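Local coordinates for protein D-alanyl-lipoteichoic acid synthetase (Streptococcus pneumoniae, PDB 3BMA) that probably takes part in the D-alanylation of lipoteichoic acid at the cell membrane, as a DltD-family member of the SGNH hydrolase clan, at residues G57-V62 and L355-F360; I293-P298 and I350-L355; M313-V318 and D335-G340. The protein carries 1 engineered substitution. All coordinates share one frame; numbering follows the deposited sequence. Where two conformers were deposited one is given.

Contact 1: residues G57-V62 and L355-F360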
loop_
_atom_site.group_PDB
_atom_site.type_symbol
_atom_site.label_atom_id
_atom_site.label_comp_id
_atom_site.label_asym_id
_atom_site.label_seq_id
_atom_site.Cartn_x
_atom_site.Cartn_y
_atom_site.Cartn_z
ATOM N N GLY C 57 -54.905 -5.159 -3.294
ATOM C CA GLY C 57 -55.331 -4.154 -4.270
ATOM C C GLY C 57 -55.039 -2.720 -3.871
ATOM O O GLY C 57 -54.974 -1.834 -4.724
ATOM N N ALA C 58 -54.852 -2.496 -2.574
ATOM C CA ALA C 58 -54.596 -1.162 -2.042
ATOM C C ALA C 58 -53.130 -0.918 -1.663
ATOM O O ALA C 58 -52.780 0.175 -1.220
ATOM C CB ALA C 58 -55.507 -0.894 -0.861
ATOM N N HIS C 59 -52.292 -1.940 -1.845
ATOM C CA HIS C 59 -50.843 -1.874 -1.606
ATOM C C HIS C 59 -50.211 -0.720 -2.397
ATOM O O HIS C 59 -50.549 -0.534 -3.570
ATOM C CB HIS C 59 -50.205 -3.210 -2.010
ATOM C CG HIS C 59 -48.820 -3.416 -1.477
ATOM N ND1 HIS C 59 -47.703 -2.877 -2.078
ATOM C CD2 HIS C 59 -48.370 -4.112 -0.406
ATOM C CE1 HIS C 59 -46.628 -3.222 -1.392
ATOM N NE2 HIS C 59 -47.004 -3.976 -0.377
ATOM N N PRO C 60 -49.314 0.071 -1.757
ATOM C CA PRO C 60 -48.683 1.257 -2.370
ATOM C C PRO C 60 -47.989 1.023 -3.718
ATOM O O PRO C 60 -47.941 1.935 -4.549
ATOM C CB PRO C 60 -47.658 1.703 -1.316
ATOM C CG PRO C 60 -47.540 0.563 -0.357
ATOM C CD PRO C 60 -48.865 -0.106 -0.366
ATOM N N ALA C 61 -47.464 -0.182 -3.922
ATOM C CA ALA C 61 -46.840 -0.561 -5.187
ATOM C C ALA C 61 -47.872 -0.748 -6.302
ATOM O O ALA C 61 -47.592 -0.463 -7.465
ATOM C CB ALA C 61 -46.028 -1.823 -5.004
ATOM N N VAL C 62 -49.058 -1.232 -5.934
ATOM C CA VAL C 62 -50.149 -1.474 -6.883
ATOM C C VAL C 62 -50.810 -0.159 -7.314
ATOM O O VAL C 62 -51.022 0.072 -8.511
ATOM C CB VAL C 62 -51.191 -2.466 -6.295
ATOM C CG1 VAL C 62 -52.393 -2.623 -7.214
ATOM C CG2 VAL C 62 -50.546 -3.818 -6.042
ATOM N N LEU C 355 -57.656 -2.182 3.927
ATOM C CA LEU C 355 -58.154 -0.823 4.156
ATOM C C LEU C 355 -57.135 0.048 4.893
ATOM O O LEU C 355 -57.164 1.272 4.780
ATOM C CB LEU C 355 -59.496 -0.851 4.907
ATOM C CG LEU C 355 -60.822 -0.749 4.136
ATOM C CD1 LEU C 355 -60.948 -1.746 2.987
ATOM C CD2 LEU C 355 -62.002 -0.898 5.093
ATOM N N GLY C 356 -56.227 -0.595 5.626
ATOM C CA GLY C 356 -55.123 0.096 6.298
ATOM C C GLY C 356 -54.113 0.699 5.338
ATOM O O GLY C 356 -53.442 1.673 5.672
ATOM N N TRP C 357 -54.008 0.116 4.145
ATOM C CA TRP C 357 -53.191 0.673 3.071
ATOM C C TRP C 357 -53.786 1.954 2.497
ATOM O O TRP C 357 -53.057 2.818 1.998
ATOM C CB TRP C 357 -53.013 -0.337 1.938
ATOM C CG TRP C 357 -51.945 -1.398 2.134
ATOM C CD1 TRP C 357 -52.063 -2.723 1.832
ATOM C CD2 TRP C 357 -50.606 -1.225 2.641
ATOM N NE1 TRP C 357 -50.898 -3.386 2.123
ATOM C CE2 TRP C 357 -49.987 -2.494 2.622
ATOM C CE3 TRP C 357 -49.873 -0.125 3.114
ATOM C CZ2 TRP C 357 -48.674 -2.695 3.058
ATOM C CZ3 TRP C 357 -48.566 -0.329 3.546
ATOM C CH2 TRP C 357 -47.982 -1.603 3.513
ATOM N N LEU C 358 -55.111 2.062 2.557
ATOM C CA LEU C 358 -55.825 3.222 2.033
ATOM C C LEU C 358 -55.672 4.434 2.937
ATOM O O LEU C 358 -55.577 5.565 2.452
ATOM C CB LEU C 358 -57.298 2.892 1.810
ATOM C CG LEU C 358 -57.593 1.964 0.629
ATOM C CD1 LEU C 358 -59.069 1.652 0.582
ATOM C CD2 LEU C 358 -57.127 2.576 -0.693
ATOM N N ALA C 359 -55.640 4.187 4.246
ATOM C CA ALA C 359 -55.346 5.221 5.233
ATOM C C ALA C 359 -53.887 5.655 5.122
ATOM O O ALA C 359 -53.578 6.842 5.241
ATOM C CB ALA C 359 -55.643 4.713 6.635
ATOM N N PHE C 360 -53.013 4.670 4.899
ATOM C CA PHE C 360 -51.582 4.857 4.633
ATOM C C PHE C 360 -51.394 5.792 3.436
ATOM O O PHE C 360 -50.664 6.783 3.528
ATOM C CB PHE C 360 -50.939 3.475 4.398
ATOM C CG PHE C 360 -49.492 3.504 3.969
ATOM C CD1 PHE C 360 -48.474 3.434 4.914
ATOM C CD2 PHE C 360 -49.147 3.525 2.616
ATOM C CE1 PHE C 360 -47.134 3.426 4.521
ATOM C CE2 PHE C 360 -47.807 3.528 2.216
ATOM C CZ PHE C 360 -46.800 3.477 3.174
HETATM O O HOH W 1 -51.124 2.346 0.072
#

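Contact 2: residues I293-P298 and I350-L355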
loop_
_atom_site.group_PDB
_atom_site.type_symbol
_atom_site.label_atom_id
_atom_site.label_comp_id
_atom_site.label_asym_id
_atom_site.label_seq_id
_atom_site.Cartn_x
_atom_site.Cartn_y
_atom_site.Cartn_z
ATOM N N ILE C 293 -41.356 10.550 5.901
ATOM C CA ILE C 293 -42.630 10.387 6.591
ATOM C C ILE C 293 -42.600 9.068 7.364
ATOM O O ILE C 293 -42.348 8.009 6.794
ATOM C CB ILE C 293 -43.872 10.526 5.653
ATOM C CG1 ILE C 293 -45.172 10.462 6.469
ATOM C CG2 ILE C 293 -43.852 9.502 4.511
ATOM C CD1 ILE C 293 -46.368 11.131 5.799
ATOM N N PHE C 294 -42.816 9.152 8.673
ATOM C CA PHE C 294 -42.820 7.972 9.537
ATOM C C PHE C 294 -44.211 7.368 9.696
ATOM O O PHE C 294 -45.209 8.086 9.803
ATOM C CB PHE C 294 -42.209 8.297 10.901
ATOM C CG PHE C 294 -40.791 8.788 10.818
ATOM C CD1 PHE C 294 -39.738 7.890 10.647
ATOM C CD2 PHE C 294 -40.507 10.148 10.880
ATOM C CE1 PHE C 294 -38.427 8.332 10.563
ATOM C CE2 PHE C 294 -39.196 10.604 10.792
ATOM C CZ PHE C 294 -38.156 9.695 10.635
ATOM N N ILE C 295 -44.266 6.041 9.698
ATOM C CA ILE C 295 -45.522 5.314 9.840
ATOM C C ILE C 295 -45.486 4.526 11.143
ATOM O O ILE C 295 -44.567 3.740 11.376
ATOM C CB ILE C 295 -45.761 4.339 8.657
ATOM C CG1 ILE C 295 -45.401 4.979 7.303
ATOM C CG2 ILE C 295 -47.180 3.754 8.694
ATOM C CD1 ILE C 295 -46.252 6.174 6.876
ATOM N N ILE C 296 -46.476 4.757 12.001
ATOM C CA ILE C 296 -46.581 4.014 13.250
ATOM C C ILE C 296 -47.832 3.136 13.201
ATOM O O ILE C 296 -48.937 3.637 13.383
ATOM C CB ILE C 296 -46.588 4.943 14.489
ATOM C CG1 ILE C 296 -45.413 5.926 14.435
ATOM C CG2 ILE C 296 -46.532 4.119 15.773
ATOM C CD1 ILE C 296 -45.305 6.851 15.638
ATOM N N PRO C 297 -47.657 1.826 12.933
ATOM C CA PRO C 297 -48.760 0.869 12.803
ATOM C C PRO C 297 -49.389 0.492 14.146
ATOM O O PRO C 297 -48.728 0.592 15.188
ATOM C CB PRO C 297 -48.083 -0.373 12.194
ATOM C CG PRO C 297 -46.714 0.061 11.792
ATOM C CD PRO C 297 -46.361 1.164 12.724
ATOM N N PRO C 298 -50.671 0.081 14.131
ATOM C CA PRO C 298 -51.250 -0.509 15.326
ATOM C C PRO C 298 -51.057 -2.027 15.392
ATOM O O PRO C 298 -50.606 -2.650 14.424
ATOM C CB PRO C 298 -52.733 -0.194 15.163
ATOM C CG PRO C 298 -52.958 -0.270 13.694
ATOM C CD PRO C 298 -51.667 0.186 13.044
ATOM N N ILE C 350 -49.767 -7.647 13.224
ATOM C CA ILE C 350 -48.905 -6.471 13.356
ATOM C C ILE C 350 -48.742 -5.648 12.075
ATOM O O ILE C 350 -48.254 -4.515 12.125
ATOM C CB ILE C 350 -47.495 -6.852 13.902
ATOM C CG1 ILE C 350 -46.908 -8.038 13.123
ATOM C CG2 ILE C 350 -47.550 -7.125 15.415
ATOM C CD1 ILE C 350 -45.431 -8.279 13.364
ATOM N N HIS C 351 -49.154 -6.209 10.941
ATOM C CA HIS C 351 -48.929 -5.569 9.644
ATOM C C HIS C 351 -50.161 -4.901 9.064
ATOM O O HIS C 351 -51.259 -5.463 9.105
ATOM C CB HIS C 351 -48.364 -6.565 8.628
ATOM C CG HIS C 351 -47.046 -7.149 9.027
ATOM N ND1 HIS C 351 -46.813 -8.507 9.058
ATOM C CD2 HIS C 351 -45.897 -6.559 9.434
ATOM C CE1 HIS C 351 -45.574 -8.727 9.458
ATOM N NE2 HIS C 351 -44.997 -7.561 9.692
ATOM N N LEU C 352 -49.951 -3.699 8.524
ATOM C CA LEU C 352 -50.955 -2.982 7.738
ATOM C C LEU C 352 -51.334 -3.792 6.514
ATOM O O LEU C 352 -50.492 -4.463 5.914
ATOM C CB LEU C 352 -50.415 -1.622 7.280
ATOM C CG LEU C 352 -50.871 -0.304 7.915
ATOM C CD1 LEU C 352 -50.697 -0.289 9.419
ATOM C CD2 LEU C 352 -50.107 0.856 7.289
ATOM N N GLY C 353 -52.607 -3.719 6.152
ATOM C CA GLY C 353 -53.104 -4.366 4.954
ATOM C C GLY C 353 -54.497 -3.883 4.626
ATOM O O GLY C 353 -55.156 -3.249 5.459
ATOM N N TRP C 354 -54.924 -4.190 3.404
ATOM C CA TRP C 354 -56.271 -3.913 2.902
ATOM C C TRP C 354 -56.702 -2.449 3.039
ATOM O O TRP C 354 -56.168 -1.580 2.351
ATOM C CB TRP C 354 -57.303 -4.876 3.517
ATOM C CG TRP C 354 -57.197 -6.305 3.031
ATOM C CD1 TRP C 354 -57.212 -6.737 1.733
ATOM C CD2 TRP C 354 -57.095 -7.484 3.842
ATOM N NE1 TRP C 354 -57.113 -8.109 1.686
ATOM C CE2 TRP C 354 -57.041 -8.593 2.966
ATOM C CE3 TRP C 354 -57.042 -7.711 5.228
ATOM C CZ2 TRP C 354 -56.932 -9.909 3.425
ATOM C CZ3 TRP C 354 -56.934 -9.020 5.686
ATOM C CH2 TRP C 354 -56.883 -10.103 4.783
ATOM N N LEU C 355 -57.656 -2.182 3.927
ATOM C CA LEU C 355 -58.154 -0.823 4.156
ATOM C C LEU C 355 -57.135 0.048 4.893
ATOM O O LEU C 355 -57.164 1.272 4.780
ATOM C CB LEU C 355 -59.496 -0.851 4.907
ATOM C CG LEU C 355 -60.822 -0.749 4.136
ATOM C CD1 LEU C 355 -60.948 -1.746 2.987
ATOM C CD2 LEU C 355 -62.002 -0.898 5.093
HETATM O O HOH W 2 -47.501 -3.455 14.456
#

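Contact 3: residues M313-V318 and D335-G340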
loop_
_atom_site.group_PDB
_atom_site.type_symbol
_atom_site.label_atom_id
_atom_site.label_comp_id
_atom_site.label_asym_id
_atom_site.label_seq_id
_atom_site.Cartn_x
_atom_site.Cartn_y
_atom_site.Cartn_z
ATOM N N MET C 313 -49.732 0.787 27.751
ATOM C CA MET C 313 -48.304 0.644 27.461
ATOM C C MET C 313 -48.035 1.022 26.010
ATOM O O MET C 313 -47.115 1.788 25.732
ATOM C CB MET C 313 -47.833 -0.795 27.742
ATOM C CG MET C 313 -46.372 -1.130 27.342
ATOM S SD MET C 313 -46.076 -1.589 25.605
ATOM C CE MET C 313 -47.248 -2.920 25.371
ATOM N N TYR C 314 -48.849 0.482 25.101
ATOM C CA TYR C 314 -48.663 0.661 23.658
ATOM C C TYR C 314 -48.684 2.121 23.194
ATOM O O TYR C 314 -47.934 2.493 22.293
ATOM C CB TYR C 314 -49.690 -0.160 22.870
ATOM C CG TYR C 314 -49.310 -0.369 21.418
ATOM C CD1 TYR C 314 -49.879 0.407 20.408
ATOM C CD2 TYR C 314 -48.371 -1.335 21.055
ATOM C CE1 TYR C 314 -49.527 0.224 19.075
ATOM C CE2 TYR C 314 -48.013 -1.526 19.722
ATOM C CZ TYR C 314 -48.599 -0.745 18.737
ATOM O OH TYR C 314 -48.255 -0.921 17.416
ATOM N N GLN C 315 -49.539 2.939 23.804
ATOM C CA GLN C 315 -49.590 4.361 23.473
ATOM C C GLN C 315 -48.496 5.144 24.195
ATOM O O GLN C 315 -48.093 6.212 23.739
ATOM C CB GLN C 315 -50.971 4.957 23.764
ATOM C CG GLN C 315 -52.129 4.302 22.996
ATOM C CD GLN C 315 -51.991 4.377 21.474
ATOM O OE1 GLN C 315 -51.515 5.373 20.921
ATOM N NE2 GLN C 315 -52.429 3.318 20.793
ATOM N N GLN C 316 -48.018 4.601 25.312
ATOM C CA GLN C 316 -46.925 5.206 26.072
ATOM C C GLN C 316 -45.577 5.050 25.359
ATOM O O GLN C 316 -44.688 5.891 25.522
ATOM C CB GLN C 316 -46.863 4.608 27.478
ATOM C CG GLN C 316 -46.214 5.492 28.527
ATOM C CD GLN C 316 -46.119 4.817 29.883
ATOM O OE1 GLN C 316 -45.165 5.046 30.634
ATOM N NE2 GLN C 316 -47.104 3.979 30.205
ATOM N N THR C 317 -45.430 3.974 24.578
ATOM C CA THR C 317 -44.234 3.735 23.763
ATOM C C THR C 317 -44.261 4.558 22.480
ATOM O O THR C 317 -43.223 5.007 21.997
ATOM C CB THR C 317 -44.095 2.252 23.381
ATOM O OG1 THR C 317 -45.183 1.870 22.531
ATOM C CG2 THR C 317 -44.115 1.397 24.613
ATOM N N VAL C 318 -45.465 4.733 21.929
ATOM C CA VAL C 318 -45.680 5.598 20.760
ATOM C C VAL C 318 -45.337 7.050 21.120
ATOM O O VAL C 318 -44.680 7.745 20.349
ATOM C CB VAL C 318 -47.128 5.484 20.204
ATOM C CG1 VAL C 318 -47.439 6.604 19.210
ATOM C CG2 VAL C 318 -47.332 4.131 19.535
ATOM N N ASP C 335 -49.444 8.510 12.215
ATOM C CA ASP C 335 -49.707 7.682 13.385
ATOM C C ASP C 335 -51.037 6.941 13.236
ATOM O O ASP C 335 -52.098 7.557 13.152
ATOM C CB ASP C 335 -49.725 8.581 14.625
ATOM C CG ASP C 335 -49.667 7.808 15.931
ATOM O OD1 ASP C 335 -49.308 8.429 16.954
ATOM O OD2 ASP C 335 -49.973 6.598 15.950
ATOM N N PHE C 336 -50.965 5.614 13.214
ATOM C CA PHE C 336 -52.148 4.768 13.075
ATOM C C PHE C 336 -52.335 3.846 14.270
ATOM O O PHE C 336 -53.184 2.964 14.232
ATOM C CB PHE C 336 -52.071 3.920 11.801
ATOM C CG PHE C 336 -51.926 4.719 10.541
ATOM C CD1 PHE C 336 -52.985 5.480 10.054
ATOM C CD2 PHE C 336 -50.731 4.702 9.831
ATOM C CE1 PHE C 336 -52.852 6.221 8.882
ATOM C CE2 PHE C 336 -50.589 5.436 8.657
ATOM C CZ PHE C 336 -51.651 6.198 8.183
ATOM N N SER C 337 -51.559 4.074 15.331
ATOM C CA SER C 337 -51.536 3.209 16.513
ATOM C C SER C 337 -52.864 3.059 17.272
ATOM O O SER C 337 -53.031 2.111 18.042
ATOM C CB SER C 337 -50.457 3.684 17.486
ATOM O OG SER C 337 -50.851 4.892 18.111
ATOM N N LYS C 338 -53.790 3.996 17.069
ATOM C CA LYS C 338 -55.123 3.918 17.682
ATOM C C LYS C 338 -56.177 3.311 16.743
ATOM O O LYS C 338 -57.350 3.199 17.109
ATOM C CB LYS C 338 -55.576 5.297 18.183
ATOM C CG LYS C 338 -54.856 5.784 19.438
ATOM C CD LYS C 338 -55.277 7.206 19.795
ATOM C CE LYS C 338 -54.602 7.697 21.068
ATOM N NZ LYS C 338 -54.640 9.187 21.165
ATOM N N ASP C 339 -55.754 2.903 15.547
ATOM C CA ASP C 339 -56.673 2.357 14.537
ATOM C C ASP C 339 -56.682 0.829 14.487
ATOM O O ASP C 339 -57.001 0.242 13.450
ATOM C CB ASP C 339 -56.341 2.907 13.143
ATOM C CG ASP C 339 -56.251 4.423 13.108
ATOM O OD1 ASP C 339 -56.865 5.092 13.965
ATOM O OD2 ASP C 339 -55.567 4.949 12.206
ATOM N N GLY C 340 -56.345 0.193 15.607
ATOM C CA GLY C 340 -56.210 -1.264 15.663
ATOM C C GLY C 340 -57.512 -2.037 15.650
ATOM O O GLY C 340 -57.553 -3.180 15.182
#

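Contact 1: residues G57-V62 and L355-F360
The indole of Trp357, on the first turns of helix 355-369, takes two C-H groups of residues 57-62 over one face. His59 CA lies 3.9 Å from the centroid of the Trp357 five-membered ring, and Pro60 CD 3.7 Å from that of the six-membered ring, both 16° off the normal. The imidazole of His59 runs alongside the indole, its plane turned 66° away, with CD2 3.6 Å from Trp357 NE1. Ala58 CB touches both Trp357 CB and Leu358 CD2, while Pro60 CG reaches Phe360 CE2 at 3.9 Å. Trp357 CZ3 stands over the centre of the Phe360 ring, 3.8 Å above its plane.

One water bridges the backbones, donating to Ala58 O and Trp357 O. In the next layer, His59 is the N-cap of helix 60-66: with CG anti to the backbone N (chi1 -164°), its ND1 accepts from Ala61 N at 3.3 Å. Phe55 stacks on the same imidazole, whose NE2 donates weakly to Trp52 O, and Phe46 of strand 43-47 touches both Pro60 and Phe360. An accepting ND1 with a donating NE2 is consistent with a neutral imidazole protonated on NE2, suited to an otherwise largely apolar, buried interface.

Contact 2: residues I293-P298 and I350-L355
One face of the His351 imidazole is covered by its chain neighbour Ile350, whose CG1 stands over the ring centre, 3.9 Å above the His351 plane. Ile350 CG1 lies in the crowded position between backbone N and carbonyl carbon (chi1 49°). The indole of Trp354 makes a cation-pi contact with Lys347 and donates through NE1 to Asp232 OD2, turned well away from residues 293-298.

Across the interface the meeting is aliphatic and centred on Leu352. Its CD1 enters the angle between two successive prolines, 3.8 Å from Pro297 CB and equally far from Pro298 CD, and the leucine crosses the Pro298 ring at about a right angle. The other methyl, Leu352 CD2, turns to Ile295 CG2 at a looser 4.4 Å. This placement goes with a chi1 of -106°, well off a staggered value.

Residues 293-296 belong to strand 291-296, an inner strand of the parallel sheet, and the prolines continue from its C-terminal end, the end of the sheet where active-site loops gather in SGNH-type alpha/beta folds. The 350-355 loop passes there, and the spacing of Asp348 and His351 matches the DxxH motif of that clan; Asp348 OD1 accepts from the backbone N of Ile350 and of His351, and the His351 side chain touches Ser50.

The carbonyls of Pro298 and Ile350, with 3.8 Å between their O atoms, are both acceptors, and a water reconciles them by donating to Pro298 O at 3.2 Å and to Ile350 O at 2.7 Å.

Contact 3: residues M313-V318 and D335-G340
Residues 313-318 are a stretch of helix 311-326, and residues 335-340 leave the end of strand 333-335 and fold at once into a type I beta turn from Phe336 to Asp339, closed by Asp339 N donating to Phe336 O at 2.9 Å. The helix lies in the beta-alpha-beta crossover that links neighbouring parallel strands 291-296 and 333-335, so the contact sets the crossover helix against the turn that follows its second strand. The backbones come closest at Gln315 and Ser337, whose CA atoms are 7.3 Å apart.

An Asx turn shapes the loop: Asp335, with CG anti to its backbone N (chi1 -167°), accepts the Ser337 N-H on OD2, nearly along the C-O axis of the carboxylate. OD1 forms a salt bridge with Arg322, further along the same helix.

Ser337 OG occupies the crowded position between its own N and carbonyl carbon (chi1 72°), which puts it 2.9 Å from Gln315 OE1 and also 2.9 Å from Asp335 OD2; its single proton has both acceptors within reach. Gln315 bends at chi2 (-59°), turning its amide to the serine, and NE2 adds a weak bond to Ser337 O at 3.1 Å.

Carbon contacts flank this polar pair. Val318 CG2 packs on Ser337 CB, and Tyr314 CE1 approaches that same carbon while the phenol OH is hydrogen-bonded to Pro297 O. Val318 and Asp335 meet tip to tip, a methyl against a carboxylate oxygen, with CG1 of the valine 3.5 Å from OD1 of the aspartate.

In the fold
Contacts 1 and 2 are buried and adjoin: they share Leu355, and Phe360 of contact 1 reaches into contact 2, its CE1 lying 3.6 Å from Ile295 CG1. Both rest on apolar packing, with CH-pi contacts to an indole in contact 1 and purely aliphatic packing in contact 2, and each has a water joining two backbone carbonyls. Contact 3 is only partly buried, and its segments meet directly through polar side chains, with charged residues at its margin. It is tied to the strand of contact 2 by a probable backbone hydrogen bond from Phe336 N to Ile296 O. Along the chain, contact 3 is nested inside the loop closed by contact 2, itself nested inside that of contact 1.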